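Local coordinates for trichothecene 15-O-acetyltransferase TRI3 (PDB 3FOT), which acetylates the 15-hydroxyl of trichothecene precursors such as 15-deacetylcalonectrin, a step in the Fusarium biosynthesis of mycotoxins including T-2 toxin, at residues F333-T337 against N433-I437; M356-A360 against L406-G410. All blocks are in the same frame, centred on the assembly; numbering follows the deposited sequence.

Contact 1: residues F333-T337 against N433-I437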
ATOM      1  N   PHE A 333     -23.137  -0.783  10.506  1.00 19.81           N
ATOM      2  CA  PHE A 333     -21.708  -0.623  10.261  1.00 18.18           C
ATOM      3  C   PHE A 333     -21.538  -0.422   8.767  1.00 17.68           C
ATOM      4  O   PHE A 333     -21.894  -1.291   7.975  1.00 16.55           O
ATOM      5  CB  PHE A 333     -20.902  -1.823  10.754  1.00 17.00           C
ATOM      6  CG  PHE A 333     -19.439  -1.681  10.502  1.00 16.88           C
ATOM      7  CD1 PHE A 333     -18.635  -0.987  11.402  1.00 16.12           C
ATOM      8  CD2 PHE A 333     -18.874  -2.204   9.348  1.00 14.68           C
ATOM      9  CE1 PHE A 333     -17.250  -0.814  11.146  1.00 15.11           C
ATOM     10  CE2 PHE A 333     -17.503  -2.038   9.094  1.00 14.33           C
ATOM     11  CZ  PHE A 333     -16.710  -1.350   9.997  1.00 14.72           C
ATOM     12  N   ILE A 334     -21.047   0.757   8.405  1.00 17.98           N
ATOM     13  CA  ILE A 334     -20.834   1.134   7.013  1.00 17.93           C
ATOM     14  C   ILE A 334     -19.377   1.573   6.899  1.00 17.69           C
ATOM     15  O   ILE A 334     -18.895   2.408   7.673  1.00 18.03           O
ATOM     16  CB  ILE A 334     -21.776   2.285   6.571  1.00 18.55           C
ATOM     17  CG1 ILE A 334     -23.247   1.858   6.692  1.00 19.14           C
ATOM     18  CG2 ILE A 334     -21.474   2.721   5.124  1.00 18.92           C
ATOM     19  CD1 ILE A 334     -24.231   2.987   6.506  1.00 19.27           C
ATOM     20  N   SER A 335     -18.682   0.998   5.934  1.00 16.47           N
ATOM     21  CA  SER A 335     -17.277   1.303   5.741  1.00 16.48           C
ATOM     22  C   SER A 335     -16.975   1.406   4.249  1.00 16.67           C
ATOM     23  O   SER A 335     -17.047   0.400   3.532  1.00 16.58           O
ATOM     24  CB  SER A 335     -16.389   0.228   6.370  1.00 16.02           C
ATOM     25  OG  SER A 335     -15.020   0.580   6.217  1.00 15.44           O
ATOM     26  N   PRO A 336     -16.629   2.624   3.789  1.00 17.46           N
ATOM     27  CA  PRO A 336     -16.206   2.840   2.412  1.00 18.11           C
ATOM     28  C   PRO A 336     -14.779   2.352   2.332  1.00 18.36           C
ATOM     29  O   PRO A 336     -13.895   2.952   2.965  1.00 19.22           O
ATOM     30  CB  PRO A 336     -16.255   4.371   2.257  1.00 18.28           C
ATOM     31  CG  PRO A 336     -16.884   4.907   3.525  1.00 19.50           C
ATOM     32  CD  PRO A 336     -16.607   3.874   4.567  1.00 17.87           C
ATOM     33  N   THR A 337     -14.566   1.243   1.634  1.00 18.41           N
ATOM     34  CA  THR A 337     -13.237   0.644   1.531  1.00 18.84           C
ATOM     35  C   THR A 337     -12.649   0.892   0.139  1.00 19.35           C
ATOM     36  O   THR A 337     -13.335   1.401  -0.753  1.00 19.51           O
ATOM     37  CB  THR A 337     -13.254  -0.885   1.817  1.00 18.75           C
ATOM     38  OG1 THR A 337     -14.143  -1.533   0.899  1.00 19.10           O
ATOM     39  CG2 THR A 337     -13.716  -1.183   3.229  1.00 19.69           C
ATOM     40  N   ASN A 433     -14.608   5.180  12.835  1.00 15.79           N
ATOM     41  CA  ASN A 433     -14.538   3.735  12.801  1.00 16.29           C
ATOM     42  C   ASN A 433     -13.242   3.239  12.137  1.00 15.25           C
ATOM     43  O   ASN A 433     -12.727   3.879  11.225  1.00 13.62           O
ATOM     44  CB  ASN A 433     -15.789   3.136  12.159  1.00 18.36           C
ATOM     45  CG  ASN A 433     -16.868   2.807  13.197  1.00 21.98           C
ATOM     46  OD1 ASN A 433     -18.005   2.514  12.844  1.00 28.15           O
ATOM     47  ND2 ASN A 433     -16.500   2.854  14.490  1.00 22.55           N
ATOM     48  N   PRO A 434     -12.696   2.114  12.633  1.00 14.90           N
ATOM     49  CA  PRO A 434     -11.542   1.530  11.967  1.00 13.97           C
ATOM     50  C   PRO A 434     -11.820   1.212  10.495  1.00 13.41           C
ATOM     51  O   PRO A 434     -12.963   0.904  10.096  1.00 13.03           O
ATOM     52  CB  PRO A 434     -11.273   0.260  12.788  1.00 14.62           C
ATOM     53  CG  PRO A 434     -11.857   0.600  14.148  1.00 16.18           C
ATOM     54  CD  PRO A 434     -13.088   1.338  13.824  1.00 14.60           C
ATOM     55  N   LEU A 435     -10.760   1.280   9.694  1.00 13.01           N
ATOM     56  CA  LEU A 435     -10.842   0.934   8.290  1.00 13.44           C
ATOM     57  C   LEU A 435      -9.969  -0.298   8.032  1.00 13.21           C
ATOM     58  O   LEU A 435      -8.872  -0.401   8.571  1.00 13.62           O
ATOM     59  CB  LEU A 435     -10.359   2.100   7.419  1.00 13.70           C
ATOM     60  CG  LEU A 435     -10.376   1.842   5.893  1.00 13.48           C
ATOM     61  CD1 LEU A 435     -11.815   1.784   5.358  1.00 16.03           C
ATOM     62  CD2 LEU A 435      -9.571   2.908   5.172  1.00 15.47           C
ATOM     63  N   PHE A 436     -10.477  -1.225   7.226  1.00 13.97           N
ATOM     64  CA  PHE A 436      -9.690  -2.397   6.829  1.00 14.60           C
ATOM     65  C   PHE A 436      -9.140  -2.273   5.408  1.00 15.28           C
ATOM     66  O   PHE A 436      -9.873  -1.917   4.475  1.00 14.90           O
ATOM     67  CB  PHE A 436     -10.552  -3.659   6.932  1.00 14.64           C
ATOM     68  CG  PHE A 436      -9.844  -4.904   6.482  1.00 14.87           C
ATOM     69  CD1 PHE A 436      -8.736  -5.383   7.193  1.00 15.73           C
ATOM     70  CD2 PHE A 436     -10.270  -5.587   5.347  1.00 16.93           C
ATOM     71  CE1 PHE A 436      -8.051  -6.547   6.771  1.00 14.78           C
ATOM     72  CE2 PHE A 436      -9.590  -6.751   4.925  1.00 17.76           C
ATOM     73  CZ  PHE A 436      -8.479  -7.219   5.653  1.00 16.06           C
ATOM     74  N   ILE A 437      -7.847  -2.582   5.268  1.00 16.46           N
ATOM     75  CA  ILE A 437      -7.186  -2.625   3.975  1.00 17.79           C
ATOM     76  C   ILE A 437      -6.525  -3.990   3.832  1.00 18.18           C
ATOM     77  O   ILE A 437      -5.704  -4.372   4.669  1.00 18.37           O
ATOM     78  CB  ILE A 437      -6.116  -1.513   3.814  1.00 18.30           C
ATOM     79  CG1 ILE A 437      -6.695  -0.133   4.136  1.00 18.65           C
ATOM     80  CG2 ILE A 437      -5.574  -1.558   2.399  1.00 18.91           C
ATOM     81  CD1 ILE A 437      -6.297   0.401   5.535  1.00 21.01           C
TER
HETATM   82  O   HOH W   1     -13.282  -1.418   6.444  1.00 17.34           O
HETATM   83  O   HOH W   2     -14.530   2.341   8.094  1.00 19.04           O
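In this BAHD-superfamily acyltransferase, two strands from different sheets run side by side without pairing. Strand 333-337 belongs to a two-stranded antiparallel sheet, while 435-437 edges a four-stranded mixed sheet. Their directions differ by 39° and their axes come no closer than 7.5 Å, too far for backbone pairing, so side chains and water fill the gap. Phe333 extends its flat ring toward the loop 433-434, edge-on to Pro434 O, with CZ 4.4 Å from that atom. Ser335 faces the gap, where its small hydroxyl leaves room for two waters that bridge the two segments: one is 2.7 Å from Ser335 OG and accepts from Phe436 N at 2.9 Å, the other is 2.6 Å from OG and donates to Pro434 O at 2.9 Å. Pro336, whose own side chain lies against Tyr255, presents its carbonyl O 3.4 Å from Leu435 CD1. Thr337 uses both its characters: OG1 hydrogen-bonds to Tyr397, and CG2 sits 4.1 Å from Leu435 CD1.

Contact 2: residues M356-A360 against L406-G410; sequences MCQTA and LQALG
A helix crosses a β-strand almost at right angles here, beside the substrate-binding site of a BAHD-type acyltransferase. Strand 358-360 is extended, with Thr359 at phi/psi -139/-161, and 406-410 is regular α-helix (near -60/-42); they cross at 91°, axes 6.4 Å apart at closest, with Thr359 over Gly410 (CA to CA 3.9 Å). Thr359 points its CB at the helix; with chi1 t, OG1 donates to Leu406 O at 2.6 Å. Leu406 O also accepts the helical bond from Gly410 N (2.9 Å). Glycine suits 410, because a CB there would lie 2.2 Å from Thr359 OG1. Gln407, chi1 t and chi2 p, gives NE2 to Gln358 O at 3.0 Å, supplying that carbonyl with a donor. Gln358 directs its CA-CB bond away from the helix, and its NE2 hydrogen-bonds to Asp190 of the HXXXD motif. Small Ala360 lies about 4 Å, side chain to side chain, from His414, which binds 15-deacetylcalonectrin. Leu406, chi1 t and chi2 p, brings CD1 to 3.4 Å from Ala360 O.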
ATOM      1  N   MET A 356      -1.199   3.994  -9.524  1.00 10.21           N
ATOM      2  CA  MET A 356      -2.404   3.761  -8.723  1.00 10.75           C
ATOM      3  C   MET A 356      -3.490   3.177  -9.604  1.00 10.94           C
ATOM      4  O   MET A 356      -3.771   3.709 -10.669  1.00 11.33           O
ATOM      5  CB  MET A 356      -2.912   5.088  -8.160  1.00 10.18           C
ATOM      6  CG  MET A 356      -4.106   4.984  -7.279  1.00 12.07           C
ATOM      7  SD  MET A 356      -3.644   4.836  -5.546  1.00 15.75           S
ATOM      8  CE  MET A 356      -2.813   6.399  -5.246  1.00 10.69           C
ATOM      9  N   CYS A 357      -4.127   2.109  -9.138  1.00 12.15           N
ATOM     10  CA  CYS A 357      -5.284   1.571  -9.841  1.00 12.14           C
ATOM     11  C   CYS A 357      -6.230   1.039  -8.778  1.00 12.07           C
ATOM     12  O   CYS A 357      -6.228  -0.148  -8.460  1.00 12.75           O
ATOM     13  CB  CYS A 357      -4.899   0.492 -10.862  1.00 12.82           C
ATOM     14  SG  CYS A 357      -6.397  -0.007 -11.808  1.00 14.41           S
ATOM     15  N   GLN A 358      -6.987   1.963  -8.198  1.00 11.71           N
ATOM     16  CA  GLN A 358      -7.839   1.666  -7.050  1.00 12.05           C
ATOM     17  C   GLN A 358      -9.257   2.103  -7.305  1.00 12.22           C
ATOM     18  O   GLN A 358      -9.505   3.058  -8.042  1.00 13.40           O
ATOM     19  CB  GLN A 358      -7.337   2.381  -5.794  1.00 12.55           C
ATOM     20  CG  GLN A 358      -5.929   1.909  -5.373  1.00 13.62           C
ATOM     21  CD  GLN A 358      -5.986   0.567  -4.686  1.00 14.50           C
ATOM     22  OE1 GLN A 358      -6.713   0.414  -3.694  1.00 16.90           O
ATOM     23  NE2 GLN A 358      -5.226  -0.420  -5.196  1.00 14.10           N
ATOM     24  N   THR A 359     -10.183   1.383  -6.689  1.00 11.39           N
ATOM     25  CA  THR A 359     -11.560   1.844  -6.696  1.00 12.11           C
ATOM     26  C   THR A 359     -12.154   1.606  -5.326  1.00 12.84           C
ATOM     27  O   THR A 359     -11.401   1.451  -4.351  1.00 12.66           O
ATOM     28  CB  THR A 359     -12.383   1.268  -7.895  1.00 12.50           C
ATOM     29  OG1 THR A 359     -13.694   1.841  -7.880  1.00 12.79           O
ATOM     30  CG2 THR A 359     -12.472  -0.220  -7.869  1.00 12.18           C
ATOM     31  N   ALA A 360     -13.490   1.597  -5.239  1.00 13.76           N
ATOM     32  CA  ALA A 360     -14.187   1.781  -3.974  1.00 14.79           C
ATOM     33  C   ALA A 360     -15.343   0.783  -3.882  1.00 14.79           C
ATOM     34  O   ALA A 360     -15.884   0.355  -4.904  1.00 14.27           O
ATOM     35  CB  ALA A 360     -14.720   3.198  -3.897  1.00 14.52           C
ATOM     36  N   LEU A 406     -17.159  -0.229 -12.153  1.00 14.53           N
ATOM     37  CA  LEU A 406     -16.598   0.073 -10.814  1.00 14.02           C
ATOM     38  C   LEU A 406     -15.310   0.899 -10.844  1.00 13.57           C
ATOM     39  O   LEU A 406     -15.166   1.842 -10.048  1.00 13.29           O
ATOM     40  CB  LEU A 406     -16.446  -1.182  -9.937  1.00 13.71           C
ATOM     41  CG  LEU A 406     -16.276  -0.801  -8.452  1.00 14.12           C
ATOM     42  CD1 LEU A 406     -17.547  -0.181  -7.845  1.00 14.09           C
ATOM     43  CD2 LEU A 406     -15.778  -1.996  -7.626  1.00 14.48           C
ATOM     44  N   GLN A 407     -14.384   0.591 -11.760  1.00 14.10           N
ATOM     45  CA  GLN A 407     -13.140   1.385 -11.802  1.00 13.37           C
ATOM     46  C   GLN A 407     -13.426   2.829 -12.185  1.00 13.18           C
ATOM     47  O   GLN A 407     -12.880   3.751 -11.575  1.00 12.75           O
ATOM     48  CB  GLN A 407     -12.044   0.763 -12.676  1.00 14.07           C
ATOM     49  CG  GLN A 407     -10.719   1.562 -12.661  1.00 13.46           C
ATOM     50  CD  GLN A 407     -10.106   1.728 -11.253  1.00 13.44           C
ATOM     51  OE1 GLN A 407     -10.217   0.848 -10.403  1.00 15.54           O
ATOM     52  NE2 GLN A 407      -9.456   2.866 -11.021  1.00 12.72           N
ATOM     53  N   ALA A 408     -14.310   3.034 -13.166  1.00 13.60           N
ATOM     54  CA  ALA A 408     -14.716   4.398 -13.519  1.00 12.99           C
ATOM     55  C   ALA A 408     -15.330   5.139 -12.323  1.00 12.60           C
ATOM     56  O   ALA A 408     -15.105   6.341 -12.139  1.00 11.29           O
ATOM     57  CB  ALA A 408     -15.713   4.384 -14.717  1.00 13.57           C
ATOM     58  N   LEU A 409     -16.106   4.415 -11.522  1.00 12.41           N
ATOM     59  CA  LEU A 409     -16.771   4.993 -10.346  1.00 12.25           C
ATOM     60  C   LEU A 409     -15.723   5.414  -9.319  1.00 11.42           C
ATOM     61  O   LEU A 409     -15.844   6.469  -8.727  1.00 11.12           O
ATOM     62  CB  LEU A 409     -17.767   4.003  -9.730  1.00 12.33           C
ATOM     63  CG  LEU A 409     -18.482   4.358  -8.418  1.00 13.36           C
ATOM     64  CD1 LEU A 409     -19.908   3.760  -8.331  1.00 14.67           C
ATOM     65  CD2 LEU A 409     -17.651   3.848  -7.224  1.00 12.92           C
ATOM     66  N   GLY A 410     -14.723   4.559  -9.105  1.00 11.66           N
ATOM     67  CA  GLY A 410     -13.617   4.869  -8.177  1.00 11.95           C
ATOM     68  C   GLY A 410     -12.954   6.182  -8.532  1.00 11.44           C
ATOM     69  O   GLY A 410     -12.752   7.038  -7.679  1.00 11.95           O
TER

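Contacts 1 and 2 lie about 17 Å apart, centre to centre, and share the two-stranded antiparallel sheet: 333-337 begins one strand, and 356-360 leads into its partner. They meet there, Thr337 O packing 3.9 Å from Ala360 CB. Along the chain the order is 333-337, 356-360, 406-410, 433-437, so both segments of contact 2 fall between the two segments of contact 1, and helix 406-423 leads on to strand 435-441. The small sheet is thus tied to the mixed four-stranded sheet at one place and to a helix at the other. That helix carries His414, so contact 2 lies nearer the 15-deacetylcalonectrin site, whereas contact 1 joins the sheets farther from it.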